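PDB 5C5V: acidocalcisomal pyrophosphatase from Trypanosoma brucei brucei, which probably hydrolyses inorganic diphosphate to orthophosphate with the help of bound magnesium ions, as other members of the pyrophosphatase family do. Local coordinates for residues A[34-39]-A[81-86]; A[111-116]-A[126-131]; A[192-197]-A[290-295]; A[228-233]-A[265-270]. One frame throughout, in Å; residues are numbered along the deposited sequence.

Contact 1. Residues A[34-39]-A[81-86]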
loop_
_atom_site.group_PDB
_atom_site.type_symbol
_atom_site.label_atom_id
_atom_site.label_comp_id
_atom_site.label_asym_id
_atom_site.label_seq_id
_atom_site.Cartn_x
_atom_site.Cartn_y
_atom_site.Cartn_z
ATOM N N ARG A 34 2.410 2.508 53.666
ATOM C CA ARG A 34 1.267 1.619 53.826
ATOM C C ARG A 34 1.361 0.423 52.864
ATOM O O ARG A 34 0.892 -0.668 53.178
ATOM C CB ARG A 34 -0.038 2.382 53.594
ATOM C CG ARG A 34 -1.295 1.579 53.882
ATOM N N TYR A 35 1.969 0.622 51.696
ATOM C CA TYR A 35 2.091 -0.457 50.726
ATOM C C TYR A 35 3.251 -1.409 51.058
ATOM O O TYR A 35 3.064 -2.622 51.122
ATOM C CB TYR A 35 2.263 0.103 49.310
ATOM C CG TYR A 35 2.660 -0.931 48.279
ATOM C CD1 TYR A 35 1.760 -1.905 47.860
ATOM C CD2 TYR A 35 3.921 -0.922 47.708
ATOM C CE1 TYR A 35 2.115 -2.855 46.918
ATOM C CE2 TYR A 35 4.282 -1.860 46.763
ATOM C CZ TYR A 35 3.375 -2.823 46.371
ATOM O OH TYR A 35 3.743 -3.760 45.429
ATOM N N LEU A 36 4.445 -0.859 51.256
ATOM C CA LEU A 36 5.620 -1.666 51.582
ATOM C C LEU A 36 5.400 -2.429 52.885
ATOM O O LEU A 36 5.875 -3.549 53.054
ATOM C CB LEU A 36 6.856 -0.778 51.690
ATOM C CG LEU A 36 7.368 -0.263 50.342
ATOM C CD1 LEU A 36 8.506 0.709 50.555
ATOM C CD2 LEU A 36 7.825 -1.421 49.462
ATOM N N GLY A 37 4.645 -1.799 53.775
ATOM C CA GLY A 37 4.337 -2.283 55.103
ATOM C C GLY A 37 3.201 -3.281 55.185
ATOM O O GLY A 37 2.876 -3.782 56.262
ATOM N N ARG A 38 2.601 -3.590 54.048
ATOM C CA ARG A 38 1.447 -4.478 54.013
ATOM C C ARG A 38 1.722 -5.873 54.582
ATOM O O ARG A 38 0.829 -6.506 55.131
ATOM C CB ARG A 38 0.950 -4.594 52.565
ATOM C CG ARG A 38 -0.422 -5.228 52.408
ATOM C CD ARG A 38 -0.883 -5.239 50.945
ATOM N NE ARG A 38 -1.139 -3.894 50.432
ATOM C CZ ARG A 38 -2.345 -3.326 50.371
ATOM N NH1 ARG A 38 -3.417 -3.993 50.785
ATOM N NH2 ARG A 38 -2.479 -2.091 49.893
ATOM N N ASN A 39 2.954 -6.347 54.497
ATOM C CA ASN A 39 3.249 -7.647 55.055
ATOM C C ASN A 39 4.025 -7.482 56.342
ATOM O O ASN A 39 4.850 -8.319 56.692
ATOM C CB ASN A 39 4.012 -8.493 54.055
ATOM C CG ASN A 39 3.159 -8.865 52.864
ATOM O OD1 ASN A 39 3.447 -8.491 51.720
ATOM N ND2 ASN A 39 2.075 -9.595 53.132
ATOM N N SER A 81 9.129 -9.504 48.388
ATOM C CA SER A 81 8.475 -10.580 47.661
ATOM C C SER A 81 7.157 -10.075 47.083
ATOM O O SER A 81 6.768 -10.462 45.987
ATOM C CB SER A 81 8.243 -11.792 48.560
ATOM O OG SER A 81 7.598 -12.815 47.823
ATOM N N MET A 82 6.466 -9.219 47.833
ATOM C CA MET A 82 5.250 -8.587 47.333
ATOM C C MET A 82 5.578 -7.623 46.196
ATOM O O MET A 82 4.975 -7.687 45.133
ATOM C CB MET A 82 4.511 -7.851 48.453
ATOM C CG MET A 82 3.362 -6.979 47.938
ATOM S SD MET A 82 2.705 -5.823 49.164
ATOM C CE MET A 82 4.193 -5.005 49.741
ATOM N N VAL A 83 6.558 -6.758 46.429
ATOM C CA VAL A 83 7.005 -5.790 45.438
ATOM C C VAL A 83 7.355 -6.480 44.132
ATOM O O VAL A 83 6.926 -6.054 43.049
ATOM C CB VAL A 83 8.238 -5.006 45.925
ATOM C CG1 VAL A 83 8.778 -4.134 44.814
ATOM C CG2 VAL A 83 7.898 -4.177 47.150
ATOM N N SER A 84 8.117 -7.564 44.241
ATOM C CA SER A 84 8.587 -8.286 43.067
ATOM C C SER A 84 7.433 -8.868 42.267
ATOM O O SER A 84 7.451 -8.849 41.046
ATOM C CB SER A 84 9.553 -9.402 43.481
ATOM O OG SER A 84 10.273 -9.879 42.357
ATOM N N ALA A 85 6.421 -9.373 42.959
ATOM C CA ALA A 85 5.254 -9.938 42.289
ATOM C C ALA A 85 4.482 -8.872 41.495
ATOM O O ALA A 85 3.974 -9.136 40.401
ATOM C CB ALA A 85 4.338 -10.598 43.304
ATOM N N ASP A 86 4.395 -7.673 42.060
ATOM C CA ASP A 86 3.602 -6.607 41.477
ATOM C C ASP A 86 4.354 -5.813 40.407
ATOM O O ASP A 86 3.750 -5.331 39.463
ATOM C CB ASP A 86 3.119 -5.661 42.577
ATOM C CG ASP A 86 2.009 -6.257 43.402
ATOM O OD1 ASP A 86 1.300 -7.139 42.873
ATOM O OD2 ASP A 86 1.829 -5.836 44.565
#
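Tyr35 and Met82 make a Met-aromatic contact in the helical N-terminal region, consistent with the EF-hand part of this protein, where the end of helix 26-36 meets helix 73-87. The tight side is organised by the thioether. Met82 is extended as far as SD and then bends (chi3 51°), which sets CE over the middle of the Tyr35 ring, 4.1 Å from its centroid and 12° off the normal, as a CH-pi contact. Met82 SD lies obliquely to the ring, nearest Tyr35 CE1. The same methyl is pressed against the backbone, with Met82 CE only 3.0 Å from Tyr35 O. Leu36 CD2 adds apolar packing on Val83 CG2 at 3.6 Å, and Val83 in turn rests on Ile8 and Met9 of helix 3-14.

The solvent side, formed by the exposed Arg38 and Asn39, is looser: Arg38 CB stays 4.0 Å from Met82 SD, and Asn39 OD1 lies 3.5 Å from Met82 CB, a van der Waals approach.

At the ring edge, where the second subunit packs on both residues through its Lys335, Tyr35 OH donates to the anti lone pair of Asp86 OD2, 3.0 Å away. Asp86 OD2 has a second partner, a salt bridge to Lys338 NZ of that subunit.

Contact 2. Residues A[111-116]-A[126-131]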
loop_
_atom_site.group_PDB
_atom_site.type_symbol
_atom_site.label_atom_id
_atom_site.label_comp_id
_atom_site.label_asym_id
_atom_site.label_seq_id
_atom_site.Cartn_x
_atom_site.Cartn_y
_atom_site.Cartn_z
ATOM N N VAL A 111 30.447 -9.903 11.684
ATOM C CA VAL A 111 29.301 -9.293 12.336
ATOM C C VAL A 111 28.910 -10.139 13.540
ATOM O O VAL A 111 28.467 -11.276 13.394
ATOM C CB VAL A 111 28.096 -9.153 11.400
ATOM C CG1 VAL A 111 26.979 -8.439 12.129
ATOM C CG2 VAL A 111 28.487 -8.402 10.120
ATOM N N LEU A 112 29.087 -9.571 14.728
ATOM C CA LEU A 112 28.843 -10.281 15.973
ATOM C C LEU A 112 27.503 -9.900 16.574
ATOM O O LEU A 112 27.055 -8.763 16.422
ATOM C CB LEU A 112 29.960 -10.001 16.989
ATOM C CG LEU A 112 31.318 -10.645 16.713
ATOM C CD1 LEU A 112 31.871 -10.134 15.400
ATOM C CD2 LEU A 112 32.307 -10.402 17.868
ATOM N N TYR A 113 26.884 -10.861 17.262
ATOM C CA TYR A 113 25.593 -10.669 17.902
ATOM C C TYR A 113 25.680 -10.800 19.415
ATOM O O TYR A 113 26.413 -11.639 19.944
ATOM C CB TYR A 113 24.575 -11.665 17.359
ATOM C CG TYR A 113 24.205 -11.420 15.908
ATOM C CD1 TYR A 113 22.983 -10.852 15.561
ATOM C CD2 TYR A 113 25.085 -11.757 14.890
ATOM C CE1 TYR A 113 22.646 -10.627 14.219
ATOM C CE2 TYR A 113 24.772 -11.539 13.575
ATOM C CZ TYR A 113 23.553 -10.975 13.240
ATOM O OH TYR A 113 23.269 -10.779 11.922
ATOM N N PHE A 114 24.925 -9.958 20.109
ATOM C CA PHE A 114 24.853 -9.998 21.552
ATOM C C PHE A 114 23.421 -9.920 22.043
ATOM O O PHE A 114 22.522 -9.513 21.316
ATOM C CB PHE A 114 25.652 -8.850 22.156
ATOM C CG PHE A 114 27.102 -8.864 21.793
ATOM C CD1 PHE A 114 28.046 -9.342 22.691
ATOM C CD2 PHE A 114 27.526 -8.395 20.553
ATOM C CE1 PHE A 114 29.383 -9.356 22.364
ATOM C CE2 PHE A 114 28.867 -8.406 20.223
ATOM C CZ PHE A 114 29.799 -8.892 21.133
ATOM N N PHE A 115 23.227 -10.306 23.295
ATOM C CA PHE A 115 21.998 -10.019 24.010
ATOM C C PHE A 115 22.322 -9.001 25.075
ATOM O O PHE A 115 23.313 -9.131 25.786
ATOM C CB PHE A 115 21.392 -11.265 24.660
ATOM C CG PHE A 115 20.596 -12.112 23.720
ATOM C CD1 PHE A 115 20.568 -11.825 22.370
ATOM C CD2 PHE A 115 19.859 -13.181 24.186
ATOM C CE1 PHE A 115 19.830 -12.600 21.510
ATOM C CE2 PHE A 115 19.121 -13.958 23.319
ATOM C CZ PHE A 115 19.106 -13.667 21.983
ATOM N N ARG A 116 21.491 -7.971 25.161
ATOM C CA ARG A 116 21.512 -7.084 26.305
ATOM C C ARG A 116 20.221 -7.324 27.057
ATOM O O ARG A 116 19.147 -7.008 26.557
ATOM C CB ARG A 116 21.596 -5.627 25.884
ATOM C CG ARG A 116 21.639 -4.622 27.036
ATOM C CD ARG A 116 21.666 -3.269 26.383
ATOM N NE ARG A 116 22.904 -3.101 25.640
ATOM C CZ ARG A 116 23.050 -2.222 24.658
ATOM N NH1 ARG A 116 22.009 -1.485 24.285
ATOM N NH2 ARG A 116 24.212 -2.128 24.006
ATOM N N VAL A 126 25.979 -13.979 21.652
ATOM C CA VAL A 126 25.100 -15.080 21.284
ATOM C C VAL A 126 25.321 -15.470 19.828
ATOM O O VAL A 126 26.034 -14.786 19.083
ATOM C CB VAL A 126 23.610 -14.726 21.467
ATOM C CG1 VAL A 126 23.331 -14.292 22.903
ATOM C CG2 VAL A 126 23.188 -13.630 20.495
ATOM N N SER A 127 24.693 -16.564 19.419
ATOM C CA SER A 127 24.782 -17.007 18.038
ATOM C C SER A 127 23.528 -16.620 17.268
ATOM O O SER A 127 22.428 -16.947 17.693
ATOM C CB SER A 127 24.988 -18.515 17.967
ATOM O OG SER A 127 24.767 -18.957 16.637
ATOM N N PRO A 128 23.687 -15.920 16.134
ATOM C CA PRO A 128 22.505 -15.587 15.332
ATOM C C PRO A 128 21.795 -16.856 14.875
ATOM O O PRO A 128 20.586 -16.887 14.729
ATOM C CB PRO A 128 23.094 -14.835 14.139
ATOM C CG PRO A 128 24.471 -15.354 14.024
ATOM C CD PRO A 128 24.931 -15.546 15.444
ATOM N N TRP A 129 22.566 -17.911 14.666
ATOM C CA TRP A 129 22.036 -19.211 14.285
ATOM C C TRP A 129 21.256 -19.888 15.422
ATOM O O TRP A 129 20.112 -20.300 15.244
ATOM C CB TRP A 129 23.196 -20.094 13.834
ATOM C CG TRP A 129 22.820 -21.409 13.245
ATOM C CD1 TRP A 129 21.585 -21.804 12.821
ATOM C CD2 TRP A 129 23.703 -22.513 13.005
ATOM N NE1 TRP A 129 21.643 -23.087 12.324
ATOM C CE2 TRP A 129 22.930 -23.549 12.437
ATOM C CE3 TRP A 129 25.068 -22.727 13.221
ATOM C CZ2 TRP A 129 23.480 -24.783 12.087
ATOM C CZ3 TRP A 129 25.608 -23.949 12.878
ATOM C CH2 TRP A 129 24.816 -24.959 12.309
ATOM N N HIS A 130 21.862 -20.001 16.600
ATOM C CA HIS A 130 21.233 -20.797 17.650
ATOM C C HIS A 130 20.318 -19.998 18.556
ATOM O O HIS A 130 19.353 -20.533 19.068
ATOM C CB HIS A 130 22.293 -21.502 18.496
ATOM C CG HIS A 130 23.264 -22.296 17.682
ATOM N ND1 HIS A 130 22.859 -23.231 16.757
ATOM C CD2 HIS A 130 24.617 -22.283 17.644
ATOM C CE1 HIS A 130 23.922 -23.763 16.181
ATOM N NE2 HIS A 130 24.999 -23.202 16.696
ATOM N N ASP A 131 20.612 -18.724 18.762
ATOM C CA ASP A 131 19.960 -18.001 19.844
ATOM C C ASP A 131 18.824 -17.064 19.420
ATOM O O ASP A 131 18.031 -16.648 20.263
ATOM C CB ASP A 131 21.013 -17.233 20.626
ATOM C CG ASP A 131 21.981 -18.163 21.313
ATOM O OD1 ASP A 131 21.512 -19.032 22.073
ATOM O OD2 ASP A 131 23.196 -18.058 21.060
HETATM O O HOH W 1 27.968 -13.629 17.383
#
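Tyr113 holds CG anti to its own carbonyl carbon and beside the backbone N (chi1 -68°), and a face of its ring then meets Pro128, while Val126 has CG1 anti to its carbonyl carbon (chi1 -57°) and both its methyls against Phe115. Each aromatic ring receives an aliphatic group on a face. Pro128 CB stands over the centre of the Tyr113 ring, 3.8 Å from the centroid, and the two side chains cross at about a right angle. Val126 CG1 lies over the Phe115 ring but offset toward its rim, 3.6 Å from Phe115 CG; Val126 CG2 comes within 3.7 Å of Phe115 CE1. At the far end of that ring, Asp131 O meets the edge, 3.6 Å from Phe115 CZ.

The backbones meet where strand 110-117, the middle strand of an antiparallel three-stranded sheet, passes the end of strand 123-126. Val126 N donates to Tyr113 O at 2.9 Å and 173°, from well above the carbonyl plane. A water accepts from Tyr113 N and donates to Val126 O. Ser127 is the N-cap of the short, weakly bonded helix 128-131: Ser127 OG accepts from His130 N at 3.1 Å, and Asp131 OD2 takes the Ser127 N-H at 2.7 Å. Beyond the segments, Tyr113 OH bonds to Gly236 O, and Phe115 packs on Val140 of the second subunit.

The chemistry implies a buried joint: CH-pi packing of Val126 and Pro128 joins the strand end and the helix start to the middle strand, while a water, the Ser127 cap and the Asp131 carboxylate satisfy backbone polar groups where regular strand pairing gives out.

Contact 3. Residues A[192-197]-A[290-295]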
loop_
_atom_site.group_PDB
_atom_site.type_symbol
_atom_site.label_atom_id
_atom_site.label_comp_id
_atom_site.label_asym_id
_atom_site.label_seq_id
_atom_site.Cartn_x
_atom_site.Cartn_y
_atom_site.Cartn_z
ATOM N N GLY A 192 25.937 -11.561 -11.020
ATOM C CA GLY A 192 25.264 -10.284 -10.885
ATOM C C GLY A 192 24.888 -10.048 -9.435
ATOM O O GLY A 192 25.290 -10.808 -8.550
ATOM N N ASP A 193 24.109 -9.006 -9.186
ATOM C CA ASP A 193 23.640 -8.748 -7.840
ATOM C C ASP A 193 22.476 -9.663 -7.460
ATOM O O ASP A 193 21.691 -10.110 -8.315
ATOM C CB ASP A 193 23.225 -7.286 -7.679
ATOM C CG ASP A 193 24.381 -6.336 -7.873
ATOM O OD1 ASP A 193 25.238 -6.280 -6.968
ATOM O OD2 ASP A 193 24.445 -5.651 -8.919
ATOM N N MET A 194 22.408 -9.955 -6.165
ATOM C CA MET A 194 21.252 -10.570 -5.543
ATOM C C MET A 194 20.180 -9.497 -5.541
ATOM O O MET A 194 20.425 -8.387 -5.078
ATOM C CB MET A 194 21.595 -11.060 -4.122
ATOM C CG MET A 194 20.423 -11.540 -3.272
ATOM S SD MET A 194 19.559 -12.938 -4.004
ATOM C CE MET A 194 20.870 -14.163 -4.017
ATOM N N MET A 195 19.005 -9.817 -6.065
ATOM C CA MET A 195 18.012 -8.799 -6.364
ATOM C C MET A 195 16.879 -8.800 -5.361
ATOM O O MET A 195 15.883 -8.091 -5.530
ATOM C CB MET A 195 17.482 -9.011 -7.789
ATOM C CG MET A 195 18.624 -9.039 -8.788
ATOM S SD MET A 195 18.159 -9.215 -10.517
ATOM C CE MET A 195 17.473 -10.875 -10.495
ATOM N N TRP A 196 17.048 -9.608 -4.317
ATOM C CA TRP A 196 16.154 -9.628 -3.168
ATOM C C TRP A 196 17.017 -9.796 -1.925
ATOM O O TRP A 196 18.175 -10.204 -2.027
ATOM C CB TRP A 196 15.140 -10.764 -3.278
ATOM C CG TRP A 196 14.463 -10.786 -4.609
ATOM C CD1 TRP A 196 13.306 -10.170 -4.938
ATOM C CD2 TRP A 196 14.934 -11.434 -5.799
ATOM N NE1 TRP A 196 13.014 -10.386 -6.264
ATOM C CE2 TRP A 196 13.998 -11.166 -6.814
ATOM C CE3 TRP A 196 16.049 -12.219 -6.100
ATOM C CZ2 TRP A 196 14.141 -11.657 -8.112
ATOM C CZ3 TRP A 196 16.195 -12.705 -7.388
ATOM C CH2 TRP A 196 15.246 -12.423 -8.380
ATOM N N ASN A 197 16.467 -9.475 -0.760
ATOM C CA ASN A 197 17.167 -9.730 0.481
ATOM C C ASN A 197 17.343 -11.223 0.629
ATOM O O ASN A 197 16.361 -11.967 0.600
ATOM C CB ASN A 197 16.408 -9.175 1.682
ATOM C CG ASN A 197 16.279 -7.677 1.645
ATOM O OD1 ASN A 197 17.274 -6.964 1.544
ATOM N ND2 ASN A 197 15.052 -7.187 1.739
ATOM N N ARG A 290 14.021 -18.341 -9.644
ATOM C CA ARG A 290 14.374 -19.692 -10.079
ATOM C C ARG A 290 15.538 -19.650 -11.063
ATOM O O ARG A 290 16.482 -20.445 -10.953
ATOM C CB ARG A 290 13.174 -20.405 -10.711
ATOM C CG ARG A 290 13.470 -21.819 -11.256
ATOM C CD ARG A 290 12.175 -22.570 -11.607
ATOM N NE ARG A 290 11.258 -21.632 -12.236
ATOM C CZ ARG A 290 9.966 -21.521 -11.955
ATOM N NH1 ARG A 290 9.389 -22.320 -11.078
ATOM N NH2 ARG A 290 9.255 -20.603 -12.576
ATOM N N GLU A 291 15.486 -18.713 -12.005
ATOM C CA GLU A 291 16.504 -18.617 -13.043
ATOM C C GLU A 291 17.855 -18.145 -12.501
ATOM O O GLU A 291 18.896 -18.697 -12.846
ATOM C CB GLU A 291 16.034 -17.676 -14.162
ATOM C CG GLU A 291 17.083 -17.446 -15.249
ATOM C CD GLU A 291 17.336 -18.657 -16.141
ATOM O OE1 GLU A 291 16.624 -19.683 -16.027
ATOM O OE2 GLU A 291 18.269 -18.582 -16.971
ATOM N N TRP A 292 17.835 -17.118 -11.662
ATOM C CA TRP A 292 19.049 -16.639 -11.027
ATOM C C TRP A 292 19.765 -17.795 -10.273
ATOM O O TRP A 292 20.968 -18.017 -10.439
ATOM C CB TRP A 292 18.715 -15.495 -10.073
ATOM C CG TRP A 292 19.897 -14.664 -9.701
ATOM C CD1 TRP A 292 20.279 -13.468 -10.266
ATOM C CD2 TRP A 292 20.869 -14.957 -8.688
ATOM N NE1 TRP A 292 21.428 -13.008 -9.653
ATOM C CE2 TRP A 292 21.807 -13.900 -8.685
ATOM C CE3 TRP A 292 21.038 -16.007 -7.785
ATOM C CZ2 TRP A 292 22.895 -13.870 -7.818
ATOM C CZ3 TRP A 292 22.117 -15.975 -6.926
ATOM C CH2 TRP A 292 23.032 -14.914 -6.949
ATOM N N PHE A 293 19.020 -18.549 -9.474
ATOM C CA PHE A 293 19.634 -19.645 -8.721
ATOM C C PHE A 293 19.985 -20.817 -9.617
ATOM O O PHE A 293 20.890 -21.590 -9.296
ATOM C CB PHE A 293 18.733 -20.110 -7.575
ATOM C CG PHE A 293 18.791 -19.219 -6.376
ATOM C CD1 PHE A 293 19.995 -19.030 -5.702
ATOM C CD2 PHE A 293 17.663 -18.561 -5.921
ATOM C CE1 PHE A 293 20.073 -18.195 -4.603
ATOM C CE2 PHE A 293 17.734 -17.725 -4.823
ATOM C CZ PHE A 293 18.944 -17.541 -4.164
ATOM N N ARG A 294 19.300 -20.928 -10.756
ATOM C CA ARG A 294 19.605 -21.999 -11.692
ATOM C C ARG A 294 20.990 -21.804 -12.292
ATOM O O ARG A 294 21.785 -22.746 -12.338
ATOM C CB ARG A 294 18.569 -22.073 -12.823
ATOM C CG ARG A 294 18.807 -23.263 -13.771
ATOM C CD ARG A 294 17.831 -23.312 -14.946
ATOM N NE ARG A 294 18.106 -22.259 -15.916
ATOM C CZ ARG A 294 18.955 -22.392 -16.935
ATOM N NH1 ARG A 294 19.602 -23.538 -17.132
ATOM N NH2 ARG A 294 19.151 -21.382 -17.766
ATOM N N VAL A 295 21.306 -20.573 -12.691
ATOM C CA VAL A 295 22.486 -20.339 -13.517
ATOM C C VAL A 295 23.656 -19.619 -12.844
ATOM O O VAL A 295 24.737 -19.548 -13.436
ATOM C CB VAL A 295 22.129 -19.495 -14.776
ATOM C CG1 VAL A 295 20.962 -20.104 -15.522
ATOM C CG2 VAL A 295 21.821 -18.042 -14.396
#
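Trp292 points its indole from helix 285-295 into the loop 192-197, and Met194 crosses it at about a right angle. The terminal methyl of Met194 comes over one face of the six-membered ring: Met194 CE is 4.0 Å from the ring centroid, 28° off the normal, and 3.6 Å from CZ3 of Trp292. Met194 SD stands farther back, 4.9 Å from that centroid, a long Met-aromatic contact. The same methyl touches a second ring, with Met194 CE 3.9 Å from Phe293 CZ in an oblique approach. These methyl contacts join the loop that leads into strand 197-200 to a helix of the pyrophosphatase domain; the Phe293 side chain lies about 6 Å from the bound imidodiphosphate. Met195 approaches the pyrrole part of the indole, crossing Trp292 obliquely and placing Met195 CE 3.8 Å from Trp292 CD1. Loop carbonyls come next: Gly192 O lies at the indole edge in its plane, 4.0 Å from Trp292 CZ2, and Asp193 O is 3.2 Å from Trp292 NE1. Trp292 also stacks on Tyr296, a residue of the ligand pocket, and packs on Asp193 of the third subunit. Within the helix, Trp292 CE3 lies over a face of the Phe293 ring, offset toward the rim.

Contact 4. Residues A[228-233]-A[265-270]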
loop_
_atom_site.group_PDB
_atom_site.type_symbol
_atom_site.label_atom_id
_atom_site.label_comp_id
_atom_site.label_asym_id
_atom_site.label_seq_id
_atom_site.Cartn_x
_atom_site.Cartn_y
_atom_site.Cartn_z
ATOM N N ILE A 228 11.177 -10.982 -0.558
ATOM C CA ILE A 228 10.874 -10.326 -1.845
ATOM C C ILE A 228 10.256 -8.940 -1.699
ATOM O O ILE A 228 9.804 -8.362 -2.667
ATOM C CB ILE A 228 9.924 -11.187 -2.694
ATOM C CG1 ILE A 228 8.568 -11.313 -2.005
ATOM C CG2 ILE A 228 10.531 -12.560 -2.957
ATOM C CD1 ILE A 228 7.613 -12.262 -2.700
ATOM N N GLY A 229 10.247 -8.404 -0.485
ATOM C CA GLY A 229 9.693 -7.081 -0.262
ATOM C C GLY A 229 10.495 -6.003 -0.969
ATOM O O GLY A 229 11.518 -6.289 -1.597
ATOM N N MET A 230 10.024 -4.764 -0.877
ATOM C CA MET A 230 10.629 -3.675 -1.631
ATOM C C MET A 230 11.760 -2.989 -0.875
ATOM O O MET A 230 12.521 -2.238 -1.470
ATOM C CB MET A 230 9.567 -2.647 -2.015
ATOM C CG MET A 230 9.117 -1.819 -0.844
ATOM S SD MET A 230 7.672 -0.803 -1.218
ATOM C CE MET A 230 7.634 0.117 0.341
ATOM N N THR A 231 11.874 -3.258 0.429
ATOM C CA THR A 231 12.853 -2.575 1.279
ATOM C C THR A 231 14.174 -3.343 1.346
ATOM O O THR A 231 14.180 -4.550 1.572
ATOM C CB THR A 231 12.343 -2.399 2.725
ATOM O OG1 THR A 231 11.020 -1.860 2.716
ATOM C CG2 THR A 231 13.258 -1.478 3.508
ATOM N N GLN A 232 15.284 -2.640 1.123
ATOM C CA GLN A 232 16.613 -3.216 1.278
ATOM C C GLN A 232 16.979 -3.294 2.758
ATOM O O GLN A 232 16.858 -2.303 3.476
ATOM C CB GLN A 232 17.649 -2.374 0.544
ATOM C CG GLN A 232 19.051 -2.915 0.624
ATOM C CD GLN A 232 20.096 -1.878 0.287
ATOM O OE1 GLN A 232 20.165 -0.829 0.923
ATOM N NE2 GLN A 232 20.913 -2.162 -0.726
ATOM N N PHE A 233 17.461 -4.446 3.203
ATOM C CA PHE A 233 17.883 -4.615 4.595
ATOM C C PHE A 233 19.379 -4.370 4.743
ATOM O O PHE A 233 20.113 -4.335 3.745
ATOM C CB PHE A 233 17.548 -6.013 5.101
ATOM C CG PHE A 233 16.072 -6.305 5.170
ATOM C CD1 PHE A 233 15.151 -5.288 5.367
ATOM C CD2 PHE A 233 15.607 -7.598 5.071
ATOM C CE1 PHE A 233 13.786 -5.562 5.440
ATOM C CE2 PHE A 233 14.255 -7.872 5.148
ATOM C CZ PHE A 233 13.350 -6.850 5.330
ATOM N N ASN A 265 6.580 -6.083 7.320
ATOM C CA ASN A 265 6.547 -4.623 7.222
ATOM C C ASN A 265 6.332 -4.071 5.819
ATOM O O ASN A 265 6.211 -2.857 5.641
ATOM C CB ASN A 265 7.835 -4.036 7.780
ATOM C CG ASN A 265 7.788 -3.917 9.258
ATOM O OD1 ASN A 265 6.705 -3.707 9.824
ATOM N ND2 ASN A 265 8.942 -4.085 9.924
ATOM N N ASP A 266 6.308 -4.949 4.825
ATOM C CA ASP A 266 6.064 -4.518 3.457
ATOM C C ASP A 266 4.591 -4.139 3.292
ATOM O O ASP A 266 3.709 -4.775 3.879
ATOM C CB ASP A 266 6.450 -5.604 2.443
ATOM C CG ASP A 266 6.582 -5.059 1.020
ATOM O OD1 ASP A 266 7.706 -4.671 0.625
ATOM O OD2 ASP A 266 5.571 -5.020 0.278
ATOM N N PRO A 267 4.334 -3.087 2.494
ATOM C CA PRO A 267 2.994 -2.554 2.195
ATOM C C PRO A 267 2.051 -3.580 1.580
ATOM O O PRO A 267 0.842 -3.438 1.738
ATOM C CB PRO A 267 3.281 -1.412 1.206
ATOM C CG PRO A 267 4.672 -0.960 1.574
ATOM C CD PRO A 267 5.401 -2.240 1.933
ATOM N N ILE A 268 2.575 -4.587 0.892
ATOM C CA ILE A 268 1.707 -5.582 0.272
ATOM C C ILE A 268 1.704 -6.936 0.965
ATOM O O ILE A 268 1.286 -7.928 0.357
ATOM C CB ILE A 268 2.078 -5.827 -1.205
ATOM C CG1 ILE A 268 3.436 -6.513 -1.324
ATOM C CG2 ILE A 268 2.041 -4.510 -1.992
ATOM C CD1 ILE A 268 3.701 -7.074 -2.706
ATOM N N CYS A 269 2.193 -6.998 2.207
ATOM C CA CYS A 269 2.226 -8.261 2.949
ATOM C C CYS A 269 0.822 -8.835 3.166
ATOM O O CYS A 269 0.609 -10.034 3.005
ATOM C CB CYS A 269 2.925 -8.088 4.306
ATOM S SG CYS A 269 3.215 -9.679 5.171
ATOM N N ARG A 270 -0.119 -7.970 3.540
ATOM C CA ARG A 270 -1.522 -8.343 3.743
ATOM C C ARG A 270 -2.105 -9.097 2.547
ATOM O O ARG A 270 -2.923 -10.001 2.711
ATOM C CB ARG A 270 -2.387 -7.090 3.985
ATOM C CG ARG A 270 -2.367 -6.510 5.388
ATOM C CD ARG A 270 -3.106 -7.412 6.397
#
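Met230 meets Asp266 through its backbone and Pro267 through its side chain. Met230 N donates to Asp266 OD1 at 2.8 Å with an N-H...O angle of 165°, reaching the oxygen nearly along its C-O axis. Gly229 has no side chain, and Asp266 OD1 approaches Gly229 CA to 3.2 Å. Farther out, Met230 and Pro267 reach toward each other tip to tip, and Met230 CE is 3.4 Å from Pro267 CG. Met230 begins with CG between its backbone N and carbonyl carbon (chi1 73°), then runs extended to CE.

The second shell is the turn that carries the carboxylate. Asp266 OD2 accepts from Ile268 N at 3.1 Å, an Asx turn, and Cys269 N donates to Asp266 O at 3.2 Å, closing a type I beta turn from Asp266 to Cys269. The two carboxylate oxygens are thus gripped by two backbone N-H groups from different loops, which fixes the plane of this buried group and would tend to stabilise its negative charge. Gly229 N also bonds Glu227 OE2, and Gly229 O bonds Lys160 NZ. Neighbouring subunits pack on both loops: Met230 meets Leu282 of the third and Pro267 meets Phe271 of the second.

In the fold, segment 228-233 follows strand 224-227 and segment 265-270 follows strand 254-263. Those strands run parallel and paired in the mixed sheet, so the contact ties together the loops leaving their ends, one leading to strand 238-251 and the other toward helix 277-281.

Contact 1 is the partly exposed one, its centre about 35 Å from the centre of the chain in the N-terminal helical region, whereas contacts 2, 3 and 4 are buried. Contacts 1 and 3 both use a methionine methyl over an aromatic face, but contact 1 adds a tyrosine-carboxylate bond near the second subunit, while contact 3 has the Phe293 side chain about 6 Å from the bound imidodiphosphate and no clear hydrogen bond between its segments. Contact 2 relies on CH-pi packing plus a backbone bond; contact 4 joins loops chiefly through a carboxylate. Contact 4 is nested within the chain loop closed by contact 3, and they touch: Asn197 ND2 lies 2.8 Å from Thr231 O, a probable hydrogen bond.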